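Local coordinates for putative type VI secretion protein (Escherichia coli, PDB 6SJL) that probably acts as a phospholipase effector of the type VI secretion system, attacking membrane phospholipids of target cells through a domain of the alpha/beta-hydrolase type, at residues R33-T38 with T120-K125; D152-V157 with R262-V267; E166-A171 with R219-G224; D245-I250 with Y290-N295. All coordinates share one frame; numbering follows the deposited sequence.

Interaction 1 of 4, residues R33-T38 with T120-K125; sequences RGVTLT and TSAQIK
Thr36 and Thr38 zip their backbone onto Thr120, Ala122 and Ile124 as two parallel strands, running at 20° to each other. Thr36 N donates to Thr120 O (3.0 Å), and Ala122 N returns a bond to Thr36 O (3.0 Å). One step further, Thr38 N reaches Ala122 O at 3.2 Å, while Ile124 N closes on Thr38 O at 2.7 Å. Two CA-H...O contacts add to the ladder, the closer from Gln123 CA to Thr38 O (3.1 Å).

The apolar contacts lie on the sheet face that carries Leu37 and Ala122. With CG anti to its backbone N (chi1 176°), Leu37 brings CD1 against Ala122 CB (3.5 Å) and on to Ile124 CG2 (3.9 Å). Val35 CG1 comes to the same Ala122 CB from the N-terminal side of Leu37, at 3.9 Å. Phe175 and Leu172 of helix 156-177 pack over this patch.

On the opposite face, the Thr36 methyl CG2 sits next to the Ser121 hydroxyl, and the Thr38 and Gln123 side chains lie abreast. Strand 184-195 pairs with the other edge of 33-38, placing this segment inside the central mixed sheet, consistent with an alpha/beta-hydrolase fold. The chemistry is thus two-sided: a hydrophobic face suited to burial under a helix, backed by a more polar one.

Interaction 2 of 4, residues D152-V157 with R262-V267; sequences DIFEGV and RSNPGV
Phe154 sends its ring away from the backbone N (CG anti to it, chi1 -170°), and this carries the ring's CE1 and CZ corner out to Pro265. Arg262 also starts anti (chi1 173°) but then bends at both chi2 and chi3, so its chain folds back toward the extended Glu155.

The proline is the centre of the apolar contact. Pro265 CD lies 3.4 Å from Phe154 CE1, its CG sits over one face of the ring, and the two side chains cross at roughly a right angle. At the ring edge come the Ser263 carbonyl O, in the ring plane at 3.9 Å from Phe154 CE1, and Asn264 OD1. On its other flank, Pro265 CB touches Glu155 CG (4.0 Å). Further along, Val157 CG1 and Val267 CG1 meet at 3.7 Å, the two forked side chains set crosswise; helix 199-211 packs against Val157 through Ala201 and His205.

The Glu155 carboxylate lies at the edge of the Arg262 guanidinium, the two planes 20° apart, as a salt bridge between OE2 and NH2. These two atoms are modelled too close together, which leaves the detail doubtful.

Glu155 marks the break between helices 146-154 and 156-177, and the 262-267 loop packs against that break. The firm part of the contact is therefore apolar, Phe154 on Pro265 and valine on valine, with the ion pair at the surface a probable but imprecisely placed addition.

Interaction 3 of 4, residues E166-A171 with R219-G224; sequences ERITQA and RAIAKG
Thr169 hydroxyl OG1 donates across the helix interface to Ala220 O at 2.6 Å. The oxygen it uses already accepts Gly224 N within its own helix, so two donors converge on one carbonyl. OG1 approaches from the side of the C=O group, at a C=O...O angle of 107° and tilted somewhat out of the carbonyl plane. A chi1 of -81° sets OG1 anti to the carbonyl carbon, facing Ala220, and leaves the methyl CG2 anti to the backbone N, toward Lys223, whose long chain crosses it obliquely; Thr169 CG2 lies 4.1 Å from Lys223 CG. The methyl of Ala220 packs beside the same hydroxyl, with Ala220 CB 3.4 Å from Thr169 OG1.

Both helices belong to the layer lying on one face of the central sheet, an arrangement consistent with an alpha/beta-hydrolase fold. On the side toward that sheet, Ile168 CG2 makes looser apolar contact with Ala220 CB (4.4 Å) and Ile221 CG1. Where Gly224 passes Thr169, the backbones themselves approach: Gly224 CA is 3.6 Å from Thr169 O, and the CA atoms of Thr169 and Gly224 are 4.2 Å apart. Small residues thus allow helix segments 166-171 and 219-224 to run 7.6 Å axis to axis at their closest, crossing at -24°, close to parallel.

Further out, Ile168 reaches Phe191 and Ile221 reaches Ile189, both on strand 184-195. Within helix 156-177, Met165 flanks Ala220 and Leu172 flanks Ile221, while Ala171 turns to Ile124 of strand 121-128.

Interaction 4 of 4, residues D245-I250 with Y290-N295; sequences DTVAAI and YNFSLN
Thr246 and Asn295 lie side by side where a loop, 245-250, and a segment that is strand at 294-295 run roughly antiparallel, Ile250 falling opposite Asn291. A single backbone hydrogen bond joins them, Asn295 N to Thr246 O at 2.9 Å. Leu294 CA adds a CA-H...O contact to the same oxygen, and Ile250 CA makes another to Asn291 O, 3.5 Å away and nearly straight at 169°.

Ile250 lies over one face of the Phe292 ring, toward the rim: CG1 is 4.2 Å from the ring centroid, a CH-pi contact, and Ile250 CD1 touches Phe292 CE2 at 3.6 Å. With CG1 anti to the carbonyl carbon (chi1 -59°), CG2 comes near CE1 and CZ. Val247 CG2 meets the ring obliquely. The same ring meets His310 in a T-shaped stack.

Leu294 CD1 packs beside the Asp245 carboxylate, whose OD2 is hydrogen-bonded to His310 ND1 and forms a salt bridge with Arg534. Ser197, joined to Val247 by a backbone hydrogen bond, would complete a Ser-His-Asp triad with His310 and Asp245, a pattern consistent with the hydrolase family but unconfirmed. The contact implies a buried carboxylate oriented by Arg534 and His310, with Leu294 packed beside it.

How the interactions relate
From the N terminus, interaction 1 closes first, bringing 120-125 back beside 33-38 in the central sheet before the other three begin. Interaction 2 opens at the break between two helices and closes a long loop on reaching 262-267; interaction 3 is nested within it, joining a later part of helix 156-177 to helix 215-225. Interaction 4 opens at 245-250, inside that loop, and closes beyond it, so 2 and 4 cross. Helix 156-177 takes part in both interactions 2 and 3; it packs on interaction 1 through Ala171, which meets Ile124 and ties sheet to helix layer, and on interaction 4 through Val157, which meets Ala248.

Interaction 1 of 4, residues R33-T38 with T120-K125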
loop_
_atom_site.group_PDB
_atom_site.type_symbol
_atom_site.label_atom_id
_atom_site.label_comp_id
_atom_site.label_asym_id
_atom_site.label_seq_id
_atom_site.Cartn_x
_atom_site.Cartn_y
_atom_site.Cartn_z
ATOM N N ARG E 33 -38.454 41.682 46.366
ATOM C CA ARG E 33 -37.261 41.534 47.192
ATOM C C ARG E 33 -36.002 41.448 46.341
ATOM O O ARG E 33 -36.025 40.993 45.196
ATOM C CB ARG E 33 -37.350 40.265 48.035
ATOM C CG ARG E 33 -38.289 40.291 49.200
ATOM C CD ARG E 33 -38.430 38.885 49.747
ATOM N NE ARG E 33 -39.150 38.050 48.794
ATOM C CZ ARG E 33 -39.304 36.738 48.907
ATOM N NH1 ARG E 33 -38.783 36.097 49.934
ATOM N NH2 ARG E 33 -39.979 36.067 47.987
ATOM N N GLY E 34 -34.888 41.872 46.924
ATOM C CA GLY E 34 -33.596 41.549 46.359
ATOM C C GLY E 34 -32.935 40.384 47.070
ATOM O O GLY E 34 -32.337 40.562 48.133
ATOM N N VAL E 35 -33.017 39.193 46.479
ATOM C CA VAL E 35 -32.586 37.947 47.106
ATOM C C VAL E 35 -31.182 37.610 46.625
ATOM O O VAL E 35 -30.975 37.341 45.440
ATOM C CB VAL E 35 -33.565 36.805 46.787
ATOM C CG1 VAL E 35 -32.959 35.457 47.099
ATOM C CG2 VAL E 35 -34.845 36.989 47.557
ATOM N N THR E 36 -30.214 37.611 47.535
ATOM C CA THR E 36 -28.851 37.217 47.194
ATOM C C THR E 36 -28.723 35.698 47.252
ATOM O O THR E 36 -28.772 35.099 48.326
ATOM C CB THR E 36 -27.846 37.913 48.107
ATOM O OG1 THR E 36 -26.533 37.413 47.846
ATOM C CG2 THR E 36 -28.194 37.745 49.559
ATOM N N LEU E 37 -28.565 35.073 46.092
ATOM C CA LEU E 37 -28.573 33.623 45.974
ATOM C C LEU E 37 -27.145 33.112 45.905
ATOM O O LEU E 37 -26.404 33.462 44.986
ATOM C CB LEU E 37 -29.345 33.183 44.737
ATOM C CG LEU E 37 -29.353 31.690 44.436
ATOM C CD1 LEU E 37 -29.895 30.894 45.586
ATOM C CD2 LEU E 37 -30.185 31.448 43.222
ATOM N N THR E 38 -26.770 32.272 46.864
ATOM C CA THR E 38 -25.440 31.692 46.925
ATOM C C THR E 38 -25.525 30.252 46.458
ATOM O O THR E 38 -26.270 29.461 47.032
ATOM C CB THR E 38 -24.871 31.757 48.337
ATOM O OG1 THR E 38 -25.046 33.075 48.863
ATOM C CG2 THR E 38 -23.409 31.446 48.306
ATOM N N THR E 120 -34.430 37.433 52.321
ATOM C CA THR E 120 -33.651 38.147 51.322
ATOM C C THR E 120 -32.331 37.468 50.999
ATOM O O THR E 120 -31.549 38.013 50.219
ATOM C CB THR E 120 -33.382 39.578 51.783
ATOM O OG1 THR E 120 -32.587 39.558 52.972
ATOM C CG2 THR E 120 -34.692 40.293 52.064
ATOM N N SER E 121 -32.060 36.304 51.578
ATOM C CA SER E 121 -30.876 35.533 51.241
ATOM C C SER E 121 -31.273 34.090 51.022
ATOM O O SER E 121 -32.000 33.506 51.823
ATOM C CB SER E 121 -29.795 35.595 52.321
ATOM O OG SER E 121 -29.231 36.885 52.409
ATOM N N ALA E 122 -30.784 33.527 49.933
ATOM C CA ALA E 122 -30.990 32.135 49.611
ATOM C C ALA E 122 -29.628 31.488 49.468
ATOM O O ALA E 122 -28.592 32.151 49.517
ATOM C CB ALA E 122 -31.814 31.962 48.337
ATOM N N GLN E 123 -29.640 30.174 49.320
ATOM C CA GLN E 123 -28.415 29.395 49.320
ATOM C C GLN E 123 -28.738 28.005 48.811
ATOM O O GLN E 123 -29.450 27.257 49.478
ATOM C CB GLN E 123 -27.824 29.392 50.727
ATOM C CG GLN E 123 -26.797 28.371 51.060
ATOM C CD GLN E 123 -26.026 28.764 52.285
ATOM O OE1 GLN E 123 -25.968 29.935 52.636
ATOM N NE2 GLN E 123 -25.528 27.783 53.006
ATOM N N ILE E 124 -28.245 27.677 47.624
ATOM C CA ILE E 124 -28.467 26.374 47.019
ATOM C C ILE E 124 -27.115 25.734 46.756
ATOM O O ILE E 124 -26.079 26.394 46.774
ATOM C CB ILE E 124 -29.296 26.451 45.725
ATOM C CG1 ILE E 124 -28.574 27.264 44.665
ATOM C CG2 ILE E 124 -30.629 27.078 46.002
ATOM C CD1 ILE E 124 -29.200 27.152 43.329
ATOM N N LYS E 125 -27.128 24.427 46.530
ATOM C CA LYS E 125 -25.898 23.670 46.404
ATOM C C LYS E 125 -25.928 22.791 45.172
ATOM O O LYS E 125 -26.987 22.378 44.705
ATOM C CB LYS E 125 -25.635 22.793 47.625
ATOM C CG LYS E 125 -26.742 21.859 48.020
ATOM C CD LYS E 125 -26.643 21.579 49.492
ATOM C CE LYS E 125 -27.408 20.362 49.894
ATOM N NZ LYS E 125 -27.359 20.245 51.360
#

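Interaction 2 of 4, residues D152-V157 with R262-V267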
loop_
_atom_site.group_PDB
_atom_site.type_symbol
_atom_site.label_atom_id
_atom_site.label_comp_id
_atom_site.label_asym_id
_atom_site.label_seq_id
_atom_site.Cartn_x
_atom_site.Cartn_y
_atom_site.Cartn_z
ATOM N N ASP E 152 -8.495 12.933 29.128
ATOM C CA ASP E 152 -9.646 13.462 29.844
ATOM C C ASP E 152 -9.330 13.657 31.311
ATOM O O ASP E 152 -9.665 14.690 31.890
ATOM C CB ASP E 152 -10.839 12.533 29.689
ATOM C CG ASP E 152 -11.421 12.566 28.308
ATOM O OD1 ASP E 152 -10.926 13.343 27.471
ATOM O OD2 ASP E 152 -12.381 11.813 28.056
ATOM N N ILE E 153 -8.681 12.676 31.933
ATOM C CA ILE E 153 -8.273 12.854 33.321
ATOM C C ILE E 153 -7.271 13.987 33.438
ATOM O O ILE E 153 -7.273 14.730 34.420
ATOM C CB ILE E 153 -7.697 11.548 33.885
ATOM C CG1 ILE E 153 -8.660 10.403 33.640
ATOM C CG2 ILE E 153 -7.451 11.683 35.359
ATOM C CD1 ILE E 153 -9.848 10.436 34.492
ATOM N N PHE E 154 -6.411 14.146 32.440
ATOM C CA PHE E 154 -5.390 15.181 32.493
ATOM C C PHE E 154 -6.004 16.571 32.428
ATOM O O PHE E 154 -5.556 17.487 33.124
ATOM C CB PHE E 154 -4.409 14.966 31.349
ATOM C CG PHE E 154 -3.189 15.809 31.430
ATOM C CD1 PHE E 154 -2.901 16.723 30.446
ATOM C CD2 PHE E 154 -2.320 15.672 32.483
ATOM C CE1 PHE E 154 -1.778 17.481 30.517
ATOM C CE2 PHE E 154 -1.201 16.432 32.559
ATOM C CZ PHE E 154 -0.929 17.339 31.575
ATOM N N GLU E 155 -7.032 16.744 31.605
ATOM C CA GLU E 155 -7.757 18.000 31.487
ATOM C C GLU E 155 -8.959 18.078 32.416
ATOM O O GLU E 155 -9.772 19.003 32.300
ATOM C CB GLU E 155 -8.202 18.194 30.049
ATOM C CG GLU E 155 -7.057 18.343 29.092
ATOM C CD GLU E 155 -7.401 17.859 27.715
ATOM O OE1 GLU E 155 -8.575 17.496 27.493
ATOM O OE2 GLU E 155 -6.506 17.860 26.847
ATOM N N GLY E 156 -9.082 17.118 33.327
ATOM C CA GLY E 156 -10.208 17.021 34.225
ATOM C C GLY E 156 -10.509 18.248 35.040
ATOM O O GLY E 156 -11.658 18.450 35.394
ATOM N N VAL E 157 -9.528 19.085 35.341
ATOM C CA VAL E 157 -9.818 20.248 36.171
ATOM C C VAL E 157 -10.702 21.235 35.420
ATOM O O VAL E 157 -11.773 21.642 35.894
ATOM C CB VAL E 157 -8.515 20.901 36.642
ATOM C CG1 VAL E 157 -8.793 22.276 37.144
ATOM C CG2 VAL E 157 -7.887 20.066 37.711
ATOM N N ARG E 262 -0.074 16.626 23.670
ATOM C CA ARG E 262 -1.056 17.570 24.179
ATOM C C ARG E 262 -0.443 18.427 25.278
ATOM O O ARG E 262 0.101 17.909 26.254
ATOM C CB ARG E 262 -2.270 16.821 24.711
ATOM C CG ARG E 262 -3.278 17.698 25.423
ATOM C CD ARG E 262 -4.205 18.384 24.446
ATOM N NE ARG E 262 -4.779 17.439 23.494
ATOM C CZ ARG E 262 -5.950 16.835 23.652
ATOM N NH1 ARG E 262 -6.387 15.988 22.733
ATOM N NH2 ARG E 262 -6.679 17.066 24.731
ATOM N N SER E 263 -0.536 19.743 25.114
ATOM C CA SER E 263 0.117 20.672 26.020
ATOM C C SER E 263 -0.606 20.697 27.363
ATOM O O SER E 263 -1.633 20.044 27.562
ATOM C CB SER E 263 0.162 22.066 25.403
ATOM O OG SER E 263 -1.134 22.491 25.028
ATOM N N ASN E 264 -0.057 21.475 28.294
ATOM C CA ASN E 264 -0.662 21.608 29.608
ATOM C C ASN E 264 -2.087 22.134 29.481
ATOM O O ASN E 264 -2.377 22.961 28.615
ATOM C CB ASN E 264 0.147 22.560 30.481
ATOM C CG ASN E 264 1.267 21.867 31.219
ATOM O OD1 ASN E 264 1.322 20.639 31.280
ATOM N ND2 ASN E 264 2.167 22.655 31.793
ATOM N N PRO E 265 -2.997 21.673 30.328
ATOM C CA PRO E 265 -4.340 22.247 30.329
ATOM C C PRO E 265 -4.325 23.622 30.972
ATOM O O PRO E 265 -3.518 23.919 31.854
ATOM C CB PRO E 265 -5.148 21.244 31.157
ATOM C CG PRO E 265 -4.151 20.645 32.073
ATOM C CD PRO E 265 -2.831 20.648 31.371
ATOM N N GLY E 266 -5.230 24.470 30.510
ATOM C CA GLY E 266 -5.245 25.833 30.987
ATOM C C GLY E 266 -5.784 25.962 32.390
ATOM O O GLY E 266 -6.777 26.658 32.605
ATOM N N VAL E 267 -5.148 25.312 33.354
ATOM C CA VAL E 267 -5.622 25.331 34.731
ATOM C C VAL E 267 -5.068 26.568 35.417
ATOM O O VAL E 267 -3.853 26.778 35.455
ATOM C CB VAL E 267 -5.219 24.058 35.484
ATOM C CG1 VAL E 267 -5.610 24.173 36.925
ATOM C CG2 VAL E 267 -5.890 22.863 34.870
#

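Interaction 3 of 4, residues E166-A171 with R219-G224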
loop_
_atom_site.group_PDB
_atom_site.type_symbol
_atom_site.label_atom_id
_atom_site.label_comp_id
_atom_site.label_asym_id
_atom_site.label_seq_id
_atom_site.Cartn_x
_atom_site.Cartn_y
_atom_site.Cartn_z
ATOM N N GLU E 166 -22.744 23.330 34.007
ATOM C CA GLU E 166 -23.997 22.619 33.751
ATOM C C GLU E 166 -24.748 22.323 35.044
ATOM O O GLU E 166 -25.979 22.418 35.097
ATOM C CB GLU E 166 -23.730 21.337 32.978
ATOM C CG GLU E 166 -22.868 21.557 31.765
ATOM C CD GLU E 166 -22.401 20.266 31.140
ATOM O OE1 GLU E 166 -22.537 20.131 29.906
ATOM O OE2 GLU E 166 -21.897 19.387 31.869
ATOM N N ARG E 167 -24.025 21.979 36.104
ATOM C CA ARG E 167 -24.665 21.707 37.383
ATOM C C ARG E 167 -25.240 22.969 38.009
ATOM O O ARG E 167 -26.262 22.904 38.690
ATOM C CB ARG E 167 -23.663 21.061 38.331
ATOM C CG ARG E 167 -23.322 19.635 38.006
ATOM C CD ARG E 167 -24.431 18.710 38.387
ATOM N NE ARG E 167 -24.204 17.375 37.855
ATOM C CZ ARG E 167 -23.503 16.433 38.475
ATOM N NH1 ARG E 167 -22.962 16.676 39.660
ATOM N NH2 ARG E 167 -23.350 15.243 37.913
ATOM N N ILE E 168 -24.603 24.117 37.796
ATOM C CA ILE E 168 -25.152 25.383 38.267
ATOM C C ILE E 168 -26.458 25.687 37.560
ATOM O O ILE E 168 -27.448 26.076 38.191
ATOM C CB ILE E 168 -24.131 26.510 38.048
ATOM C CG1 ILE E 168 -23.077 26.496 39.138
ATOM C CG2 ILE E 168 -24.823 27.846 37.992
ATOM C CD1 ILE E 168 -21.797 27.130 38.715
ATOM N N THR E 169 -26.475 25.532 36.237
ATOM C CA THR E 169 -27.725 25.646 35.496
ATOM C C THR E 169 -28.800 24.754 36.095
ATOM O O THR E 169 -29.906 25.211 36.388
ATOM C CB THR E 169 -27.505 25.292 34.028
ATOM O OG1 THR E 169 -26.962 26.420 33.342
ATOM C CG2 THR E 169 -28.799 24.884 33.379
ATOM N N GLN E 170 -28.480 23.481 36.304
ATOM C CA GLN E 170 -29.487 22.528 36.754
ATOM C C GLN E 170 -29.976 22.857 38.161
ATOM O O GLN E 170 -31.173 22.752 38.453
ATOM C CB GLN E 170 -28.900 21.123 36.648
ATOM C CG GLN E 170 -29.859 19.972 36.778
ATOM C CD GLN E 170 -29.828 19.333 38.141
ATOM O OE1 GLN E 170 -28.811 19.363 38.828
ATOM N NE2 GLN E 170 -30.925 18.706 38.521
ATOM N N ALA E 171 -29.083 23.320 39.032
ATOM C CA ALA E 171 -29.480 23.663 40.393
ATOM C C ALA E 171 -30.340 24.916 40.424
ATOM O O ALA E 171 -31.273 25.013 41.225
ATOM C CB ALA E 171 -28.246 23.843 41.271
ATOM N N ARG E 219 -23.824 32.417 30.982
ATOM C CA ARG E 219 -24.743 31.590 30.211
ATOM C C ARG E 219 -25.400 30.535 31.083
ATOM O O ARG E 219 -26.584 30.236 30.918
ATOM C CB ARG E 219 -24.006 30.921 29.059
ATOM C CG ARG E 219 -24.009 31.692 27.774
ATOM C CD ARG E 219 -23.223 30.939 26.736
ATOM N NE ARG E 219 -21.908 31.533 26.550
ATOM C CZ ARG E 219 -20.782 30.838 26.499
ATOM N NH1 ARG E 219 -20.813 29.521 26.626
ATOM N NH2 ARG E 219 -19.626 31.461 26.331
ATOM N N ALA E 220 -24.646 29.962 32.018
ATOM C CA ALA E 220 -25.197 28.932 32.886
ATOM C C ALA E 220 -26.238 29.508 33.833
ATOM O O ALA E 220 -27.325 28.940 33.994
ATOM C CB ALA E 220 -24.073 28.262 33.665
ATOM N N ILE E 221 -25.925 30.642 34.459
ATOM C CA ILE E 221 -26.881 31.285 35.352
ATOM C C ILE E 221 -28.139 31.664 34.593
ATOM O O ILE E 221 -29.256 31.476 35.082
ATOM C CB ILE E 221 -26.256 32.516 36.025
ATOM C CG1 ILE E 221 -24.993 32.142 36.777
ATOM C CG2 ILE E 221 -27.235 33.119 36.987
ATOM C CD1 ILE E 221 -24.216 33.324 37.252
ATOM N N ALA E 222 -27.978 32.195 33.380
ATOM C CA ALA E 222 -29.123 32.638 32.598
ATOM C C ALA E 222 -29.979 31.464 32.155
ATOM O O ALA E 222 -31.207 31.534 32.216
ATOM C CB ALA E 222 -28.646 33.441 31.395
ATOM N N LYS E 223 -29.355 30.375 31.714
ATOM C CA LYS E 223 -30.111 29.190 31.334
ATOM C C LYS E 223 -30.825 28.577 32.529
ATOM O O LYS E 223 -31.872 27.945 32.366
ATOM C CB LYS E 223 -29.174 28.175 30.690
ATOM C CG LYS E 223 -29.854 27.002 30.050
ATOM C CD LYS E 223 -28.847 26.156 29.312
ATOM C CE LYS E 223 -29.483 24.901 28.753
ATOM N NZ LYS E 223 -30.103 24.072 29.817
ATOM N N GLY E 224 -30.280 28.748 33.730
ATOM C CA GLY E 224 -30.985 28.283 34.910
ATOM C C GLY E 224 -32.128 29.202 35.289
ATOM O O GLY E 224 -33.222 28.749 35.629
#

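Interaction 4 of 4, residues D245-I250 with Y290-N295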
loop_
_atom_site.group_PDB
_atom_site.type_symbol
_atom_site.label_atom_id
_atom_site.label_comp_id
_atom_site.label_asym_id
_atom_site.label_seq_id
_atom_site.Cartn_x
_atom_site.Cartn_y
_atom_site.Cartn_z
ATOM N N ASP E 245 -6.896 20.048 50.010
ATOM C CA ASP E 245 -5.475 19.810 49.793
ATOM C C ASP E 245 -5.283 19.862 48.286
ATOM O O ASP E 245 -5.467 18.846 47.621
ATOM C CB ASP E 245 -5.069 18.462 50.367
ATOM C CG ASP E 245 -3.627 18.393 50.757
ATOM O OD1 ASP E 245 -3.048 19.430 51.094
ATOM O OD2 ASP E 245 -3.072 17.287 50.744
ATOM N N THR E 246 -4.898 21.011 47.757
ATOM C CA THR E 246 -4.899 21.139 46.309
ATOM C C THR E 246 -3.790 20.282 45.740
ATOM O O THR E 246 -2.637 20.404 46.146
ATOM C CB THR E 246 -4.735 22.585 45.882
ATOM O OG1 THR E 246 -5.606 23.404 46.662
ATOM C CG2 THR E 246 -5.102 22.721 44.429
ATOM N N VAL E 247 -4.148 19.372 44.846
ATOM C CA VAL E 247 -3.195 18.547 44.127
ATOM C C VAL E 247 -3.594 18.669 42.666
ATOM O O VAL E 247 -4.411 17.894 42.177
ATOM C CB VAL E 247 -3.202 17.088 44.593
ATOM C CG1 VAL E 247 -2.223 16.281 43.803
ATOM C CG2 VAL E 247 -2.854 17.006 46.052
ATOM N N ALA E 248 -2.995 19.620 41.958
ATOM C CA ALA E 248 -3.426 19.930 40.602
ATOM C C ALA E 248 -3.465 18.700 39.709
ATOM O O ALA E 248 -4.357 18.562 38.868
ATOM C CB ALA E 248 -2.511 20.988 40.002
ATOM N N ALA E 249 -2.500 17.805 39.860
ATOM C CA ALA E 249 -2.455 16.600 39.052
ATOM C C ALA E 249 -1.938 15.459 39.899
ATOM O O ALA E 249 -1.035 15.646 40.712
ATOM C CB ALA E 249 -1.560 16.770 37.830
ATOM N N ILE E 250 -2.527 14.285 39.718
ATOM C CA ILE E 250 -1.994 13.076 40.323
ATOM C C ILE E 250 -1.451 12.194 39.213
ATOM O O ILE E 250 -2.184 11.403 38.615
ATOM C CB ILE E 250 -3.056 12.350 41.158
ATOM C CG1 ILE E 250 -3.564 13.280 42.250
ATOM C CG2 ILE E 250 -2.479 11.101 41.742
ATOM C CD1 ILE E 250 -4.871 12.908 42.811
ATOM N N TYR E 290 4.691 11.016 45.995
ATOM C CA TYR E 290 5.280 11.714 44.867
ATOM C C TYR E 290 4.211 12.349 44.000
ATOM O O TYR E 290 4.376 13.476 43.523
ATOM C CB TYR E 290 6.124 10.747 44.051
ATOM C CG TYR E 290 6.680 11.370 42.815
ATOM C CD1 TYR E 290 7.883 12.034 42.841
ATOM C CD2 TYR E 290 5.997 11.303 41.619
ATOM C CE1 TYR E 290 8.383 12.612 41.721
ATOM C CE2 TYR E 290 6.487 11.882 40.502
ATOM C CZ TYR E 290 7.683 12.533 40.553
ATOM O OH TYR E 290 8.181 13.114 39.420
ATOM N N ASN E 291 3.129 11.627 43.759
ATOM C CA ASN E 291 2.078 12.079 42.874
ATOM C C ASN E 291 1.148 13.068 43.538
ATOM O O ASN E 291 0.333 13.682 42.850
ATOM C CB ASN E 291 1.287 10.883 42.372
ATOM C CG ASN E 291 2.062 10.047 41.403
ATOM O OD1 ASN E 291 2.731 10.560 40.523
ATOM N ND2 ASN E 291 1.971 8.750 41.554
ATOM N N PHE E 292 1.268 13.262 44.836
ATOM C CA PHE E 292 0.395 14.149 45.578
ATOM C C PHE E 292 1.251 15.306 46.048
ATOM O O PHE E 292 1.684 15.353 47.193
ATOM C CB PHE E 292 -0.268 13.417 46.721
ATOM C CG PHE E 292 -1.276 12.429 46.267
ATOM C CD1 PHE E 292 -0.890 11.256 45.677
ATOM C CD2 PHE E 292 -2.603 12.697 46.367
ATOM C CE1 PHE E 292 -1.810 10.371 45.237
ATOM C CE2 PHE E 292 -3.520 11.810 45.925
ATOM C CZ PHE E 292 -3.127 10.649 45.362
ATOM N N SER E 293 1.476 16.247 45.150
ATOM C CA SER E 293 2.291 17.417 45.410
ATOM C C SER E 293 1.376 18.598 45.660
ATOM O O SER E 293 0.445 18.837 44.891
ATOM C CB SER E 293 3.216 17.696 44.234
ATOM O OG SER E 293 4.278 16.772 44.213
ATOM N N LEU E 294 1.649 19.335 46.725
ATOM C CA LEU E 294 0.738 20.363 47.182
ATOM C C LEU E 294 0.832 21.603 46.317
ATOM O O LEU E 294 1.913 22.005 45.895
ATOM C CB LEU E 294 1.045 20.722 48.627
ATOM C CG LEU E 294 0.227 21.793 49.320
ATOM C CD1 LEU E 294 -1.234 21.442 49.357
ATOM C CD2 LEU E 294 0.759 21.940 50.701
ATOM N N ASN E 295 -0.310 22.204 46.048
ATOM C CA ASN E 295 -0.389 23.544 45.491
ATOM C C ASN E 295 -0.816 24.443 46.634
ATOM O O ASN E 295 -1.998 24.531 46.955
ATOM C CB ASN E 295 -1.370 23.598 44.336
ATOM C CG ASN E 295 -0.737 23.247 43.041
ATOM O OD1 ASN E 295 -0.300 24.116 42.299
ATOM N ND2 ASN E 295 -0.664 21.962 42.755
#